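Methyltransferase domain-containing protein (Deinococcus radiodurans, PDB 3M33) is of unknown function but carries a methyltransferase-like domain and probably acts as a methyltransferase. Local coordinates at residues V28-W41 against I161-A173. Sequence-based numbering, arbitrary orientation.
Sequences VLSGPDPELTFDLW and IVAEDHVSVLAHA
Three backbone hydrogen bonds join V28-S30 to the end of strand 161-173. V28 and H172 form an antiparallel hydrogen-bonded pair, V28 N to H172 O (3.1 Å) answered by H172 N to V28 O. S30 N reaches L170 O at 2.8 Å in a nearly straight bond. L29 and A171, the non-hydrogen-bonded pair between them, have CA atoms 4.4 Å apart.

Past S30 the chains separate and apolar side chains take over. V169 CG2 packs on P34 CB at 3.7 Å while its CG1 lies against the G31 carbonyl carbon. CG1 anti to the backbone N (chi1 -176°) and CG2 anti to the carbonyl carbon turn both methyls towards P32 O. V167 CG1 meets the same P34 CB at 3.8 Å, so this proline carbon bridges two alternate valines.

At the helix, the six-membered part of the W41 indole reaches A163, CH2 to CB 3.5 Å. W41 CZ2 lies 3.6 Å from D165 OD2, the ring and carboxylate planes being 79° apart. T37 CG2 covers one indole face, 3.3 Å above its plane towards the rim. Replacing W41 with alanine would probably open a gap over A163 and leave the T37 methyl without its aromatic support.

Helix 36-41 runs roughly antiparallel to strand 161-173 (158°). Strand 204-216 flanks 161-173 on its other side, bonding to alternate residues from A163 to V169, and W41 continues onto L139 of strand 136-142. From 94-97 to 160-173 the sheet has the 3-2-1-4-5-7-6 order of class I (Rossmann-like) methyltransferases, and 28-29 adds a short outer strand beside 160-173.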
loop_
_atom_site.group_PDB
_atom_site.type_symbol
_atom_site.label_atom_id
_atom_site.label_comp_id
_atom_site.label_asym_id
_atom_site.label_seq_id
_atom_site.Cartn_x
_atom_site.Cartn_y
_atom_site.Cartn_z
ATOM N N VAL A 28 4.897 -18.606 -2.112
ATOM C CA VAL A 28 5.035 -19.050 -0.726
ATOM C C VAL A 28 6.240 -18.342 -0.086
ATOM O O VAL A 28 7.348 -18.370 -0.624
ATOM C CB VAL A 28 5.284 -20.571 -0.636
ATOM C CG1 VAL A 28 5.547 -20.994 0.820
ATOM C CG2 VAL A 28 4.123 -21.357 -1.228
ATOM N N LEU A 29 6.026 -17.708 1.060
ATOM C CA LEU A 29 7.112 -17.038 1.771
ATOM C C LEU A 29 7.951 -18.063 2.527
ATOM O O LEU A 29 7.399 -18.921 3.217
ATOM C CB LEU A 29 6.537 -16.013 2.765
ATOM C CG LEU A 29 5.732 -14.868 2.150
ATOM C CD1 LEU A 29 4.885 -14.158 3.208
ATOM C CD2 LEU A 29 6.656 -13.902 1.456
ATOM N N SER A 30 9.277 -17.978 2.411
ATOM C CA SER A 30 10.155 -18.806 3.240
ATOM C C SER A 30 10.445 -18.144 4.577
ATOM O O SER A 30 10.967 -18.772 5.478
ATOM C CB SER A 30 11.478 -19.091 2.537
ATOM O OG SER A 30 11.365 -20.178 1.647
ATOM N N GLY A 31 10.130 -16.863 4.706
ATOM C CA GLY A 31 10.301 -16.174 5.983
ATOM C C GLY A 31 9.092 -15.294 6.306
ATOM O O GLY A 31 8.106 -15.337 5.591
ATOM N N PRO A 32 9.167 -14.503 7.392
ATOM C CA PRO A 32 8.063 -13.656 7.868
ATOM C C PRO A 32 7.570 -12.686 6.790
ATOM O O PRO A 32 8.386 -12.126 6.056
ATOM C CB PRO A 32 8.692 -12.849 9.009
ATOM C CG PRO A 32 9.920 -13.601 9.403
ATOM C CD PRO A 32 10.378 -14.388 8.225
ATOM N N ASP A 33 6.259 -12.476 6.721
ATOM C CA ASP A 33 5.669 -11.544 5.759
ATOM C C ASP A 33 6.376 -10.221 5.897
ATOM O O ASP A 33 6.487 -9.714 6.995
ATOM C CB ASP A 33 4.180 -11.350 6.056
ATOM C CG ASP A 33 3.475 -10.456 5.017
ATOM O OD1 ASP A 33 2.425 -10.875 4.485
ATOM O OD2 ASP A 33 3.971 -9.352 4.710
ATOM N N PRO A 34 6.855 -9.648 4.783
ATOM C CA PRO A 34 7.645 -8.416 4.890
ATOM C C PRO A 34 6.815 -7.172 5.203
ATOM O O PRO A 34 7.400 -6.094 5.319
ATOM C CB PRO A 34 8.294 -8.296 3.501
ATOM C CG PRO A 34 7.343 -8.984 2.597
ATOM C CD PRO A 34 6.769 -10.129 3.397
ATOM N N GLU A 35 5.496 -7.299 5.346
ATOM C CA GLU A 35 4.687 -6.148 5.771
ATOM C C GLU A 35 4.255 -6.218 7.230
ATOM O O GLU A 35 3.533 -5.350 7.697
ATOM C CB GLU A 35 3.484 -5.940 4.841
ATOM C CG GLU A 35 3.890 -5.414 3.459
ATOM C CD GLU A 35 2.725 -5.293 2.491
ATOM O OE1 GLU A 35 1.593 -5.069 2.955
ATOM O OE2 GLU A 35 2.946 -5.413 1.262
ATOM N N LEU A 36 4.707 -7.229 7.968
ATOM C CA LEU A 36 4.363 -7.313 9.398
ATOM C C LEU A 36 4.767 -6.054 10.168
ATOM O O LEU A 36 4.040 -5.606 11.054
ATOM C CB LEU A 36 4.997 -8.531 10.073
ATOM C CG LEU A 36 4.497 -9.902 9.613
ATOM C CD1 LEU A 36 5.315 -11.019 10.275
ATOM C CD2 LEU A 36 3.001 -10.062 9.891
ATOM N N THR A 37 5.924 -5.487 9.835
ATOM C CA THR A 37 6.440 -4.348 10.595
ATOM C C THR A 37 5.562 -3.141 10.346
ATOM O O THR A 37 5.285 -2.363 11.256
ATOM C CB THR A 37 7.919 -4.036 10.250
ATOM O OG1 THR A 37 8.707 -5.213 10.461
ATOM C CG2 THR A 37 8.468 -2.919 11.151
ATOM N N PHE A 38 5.084 -3.016 9.112
ATOM C CA PHE A 38 4.182 -1.932 8.753
ATOM C C PHE A 38 2.891 -2.029 9.576
ATOM O O PHE A 38 2.391 -1.027 10.077
ATOM C CB PHE A 38 3.868 -1.984 7.249
ATOM C CG PHE A 38 2.799 -1.012 6.811
ATOM C CD1 PHE A 38 3.133 0.263 6.387
ATOM C CD2 PHE A 38 1.468 -1.386 6.805
ATOM C CE1 PHE A 38 2.164 1.142 5.973
ATOM C CE2 PHE A 38 0.482 -0.506 6.387
ATOM C CZ PHE A 38 0.833 0.763 5.978
ATOM N N ASP A 39 2.346 -3.234 9.714
ATOM C CA ASP A 39 1.132 -3.413 10.516
ATOM C C ASP A 39 1.387 -3.019 11.960
ATOM O O ASP A 39 0.561 -2.366 12.570
ATOM C CB ASP A 39 0.642 -4.870 10.503
ATOM C CG ASP A 39 0.106 -5.298 9.158
ATOM O OD1 ASP A 39 0.070 -4.466 8.228
ATOM O OD2 ASP A 39 -0.262 -6.484 9.036
ATOM N N LEU A 40 2.515 -3.457 12.517
ATOM C CA LEU A 40 2.869 -3.084 13.883
ATOM C C LEU A 40 2.998 -1.568 14.053
ATOM O O LEU A 40 2.497 -1.007 15.018
ATOM C CB LEU A 40 4.200 -3.705 14.288
ATOM C CG LEU A 40 4.214 -5.158 14.730
ATOM C CD1 LEU A 40 5.380 -5.331 15.696
ATOM C CD2 LEU A 40 2.884 -5.550 15.386
ATOM N N TRP A 41 3.693 -0.909 13.126
ATOM C CA TRP A 41 3.892 0.532 13.234
ATOM C C TRP A 41 2.543 1.248 13.144
ATOM O O TRP A 41 2.275 2.194 13.887
ATOM C CB TRP A 41 4.787 1.026 12.110
ATOM C CG TRP A 41 6.242 0.691 12.275
ATOM C CD1 TRP A 41 6.800 -0.101 13.228
ATOM C CD2 TRP A 41 7.323 1.159 11.452
ATOM N NE1 TRP A 41 8.164 -0.159 13.051
ATOM C CE2 TRP A 41 8.506 0.608 11.968
ATOM C CE3 TRP A 41 7.396 1.990 10.325
ATOM C CZ2 TRP A 41 9.760 0.866 11.403
ATOM C CZ3 TRP A 41 8.632 2.241 9.765
ATOM C CH2 TRP A 41 9.800 1.678 10.305
ATOM N N ILE A 161 12.127 12.026 8.024
ATOM C CA ILE A 161 11.928 10.600 8.213
ATOM C C ILE A 161 12.296 10.244 9.650
ATOM O O ILE A 161 13.375 10.578 10.119
ATOM C CB ILE A 161 12.756 9.787 7.210
ATOM C CG1 ILE A 161 12.211 10.002 5.797
ATOM C CG2 ILE A 161 12.724 8.309 7.559
ATOM C CD1 ILE A 161 13.037 9.343 4.724
ATOM N N VAL A 162 11.391 9.598 10.369
ATOM C CA VAL A 162 11.716 9.191 11.733
ATOM C C VAL A 162 11.988 7.681 11.834
ATOM O O VAL A 162 12.632 7.231 12.761
ATOM C CB VAL A 162 10.658 9.661 12.769
ATOM C CG1 VAL A 162 10.476 11.180 12.703
ATOM C CG2 VAL A 162 9.353 8.970 12.565
ATOM N N ALA A 163 11.525 6.907 10.860
ATOM C CA ALA A 163 11.821 5.480 10.840
ATOM C C ALA A 163 11.793 4.968 9.414
ATOM O O ALA A 163 10.930 5.350 8.622
ATOM C CB ALA A 163 10.829 4.700 11.675
ATOM N N GLU A 164 12.715 4.065 9.103
ATOM C CA GLU A 164 12.814 3.556 7.756
ATOM C C GLU A 164 13.355 2.136 7.772
ATOM O O GLU A 164 14.330 1.854 8.449
ATOM C CB GLU A 164 13.709 4.484 6.939
ATOM C CG GLU A 164 13.854 4.093 5.489
ATOM C CD GLU A 164 14.541 5.180 4.662
ATOM O OE1 GLU A 164 15.321 5.977 5.229
ATOM O OE2 GLU A 164 14.295 5.236 3.443
ATOM N N ASP A 165 12.725 1.252 7.007
ATOM C CA ASP A 165 13.086 -0.163 6.954
ATOM C C ASP A 165 13.209 -0.609 5.508
ATOM O O ASP A 165 12.303 -0.349 4.723
ATOM C CB ASP A 165 11.948 -0.996 7.516
ATOM C CG ASP A 165 12.218 -1.509 8.873
ATOM O OD1 ASP A 165 12.032 -2.734 9.072
ATOM O OD2 ASP A 165 12.596 -0.683 9.738
ATOM N N HIS A 166 14.282 -1.337 5.181
ATOM C CA HIS A 166 14.430 -1.963 3.880
ATOM C C HIS A 166 14.399 -3.457 4.131
ATOM O O HIS A 166 15.346 -4.022 4.682
ATOM C CB HIS A 166 15.748 -1.531 3.202
ATOM C CG HIS A 166 15.823 -0.058 2.933
ATOM N ND1 HIS A 166 15.078 0.559 1.949
ATOM C CD2 HIS A 166 16.555 0.919 3.520
ATOM C CE1 HIS A 166 15.346 1.854 1.946
ATOM N NE2 HIS A 166 16.236 2.098 2.890
ATOM N N VAL A 167 13.288 -4.080 3.739
ATOM C CA VAL A 167 12.977 -5.459 4.100
ATOM C C VAL A 167 13.018 -6.361 2.882
ATOM O O VAL A 167 12.561 -5.978 1.795
ATOM C CB VAL A 167 11.535 -5.564 4.663
ATOM C CG1 VAL A 167 11.320 -6.924 5.319
ATOM C CG2 VAL A 167 11.268 -4.460 5.656
ATOM N N SER A 168 13.521 -7.576 3.063
ATOM C CA SER A 168 13.669 -8.508 1.943
ATOM C C SER A 168 13.441 -9.930 2.458
ATOM O O SER A 168 14.054 -10.333 3.421
ATOM C CB SER A 168 15.079 -8.389 1.356
ATOM O OG SER A 168 15.271 -9.283 0.272
ATOM N N VAL A 169 12.558 -10.684 1.822
ATOM C CA VAL A 169 12.227 -12.028 2.292
ATOM C C VAL A 169 12.230 -13.034 1.137
ATOM O O VAL A 169 11.672 -12.776 0.072
ATOM C CB VAL A 169 10.850 -12.027 2.977
ATOM C CG1 VAL A 169 10.540 -13.411 3.568
ATOM C CG2 VAL A 169 10.844 -10.985 4.069
ATOM N N LEU A 170 12.878 -14.175 1.331
ATOM C CA LEU A 170 12.914 -15.190 0.290
ATOM C C LEU A 170 11.502 -15.714 0.035
ATOM O O LEU A 170 10.783 -16.051 0.973
ATOM C CB LEU A 170 13.824 -16.353 0.711
ATOM C CG LEU A 170 13.957 -17.518 -0.269
ATOM C CD1 LEU A 170 14.605 -17.034 -1.568
ATOM C CD2 LEU A 170 14.757 -18.668 0.321
ATOM N N ALA A 171 11.102 -15.775 -1.229
ATOM C CA ALA A 171 9.854 -16.442 -1.592
ATOM C C ALA A 171 10.086 -17.331 -2.805
ATOM O O ALA A 171 11.135 -17.241 -3.449
ATOM C CB ALA A 171 8.773 -15.413 -1.893
ATOM N N HIS A 172 9.114 -18.190 -3.117
ATOM C CA HIS A 172 9.159 -18.984 -4.351
ATOM C C HIS A 172 7.865 -18.838 -5.135
ATOM O O HIS A 172 6.774 -18.826 -4.552
ATOM C CB HIS A 172 9.371 -20.467 -4.053
ATOM C CG HIS A 172 10.636 -20.758 -3.313
ATOM N ND1 HIS A 172 11.783 -21.196 -3.944
ATOM C CD2 HIS A 172 10.936 -20.675 -1.997
ATOM C CE1 HIS A 172 12.735 -21.366 -3.046
ATOM N NE2 HIS A 172 12.247 -21.060 -1.857
ATOM N N ALA A 173 7.992 -18.715 -6.452
ATOM C CA ALA A 173 6.852 -18.877 -7.352
ATOM C C ALA A 173 6.760 -20.375 -7.653
ATOM O O ALA A 173 7.695 -20.958 -8.216
ATOM C CB ALA A 173 7.060 -18.091 -8.616
#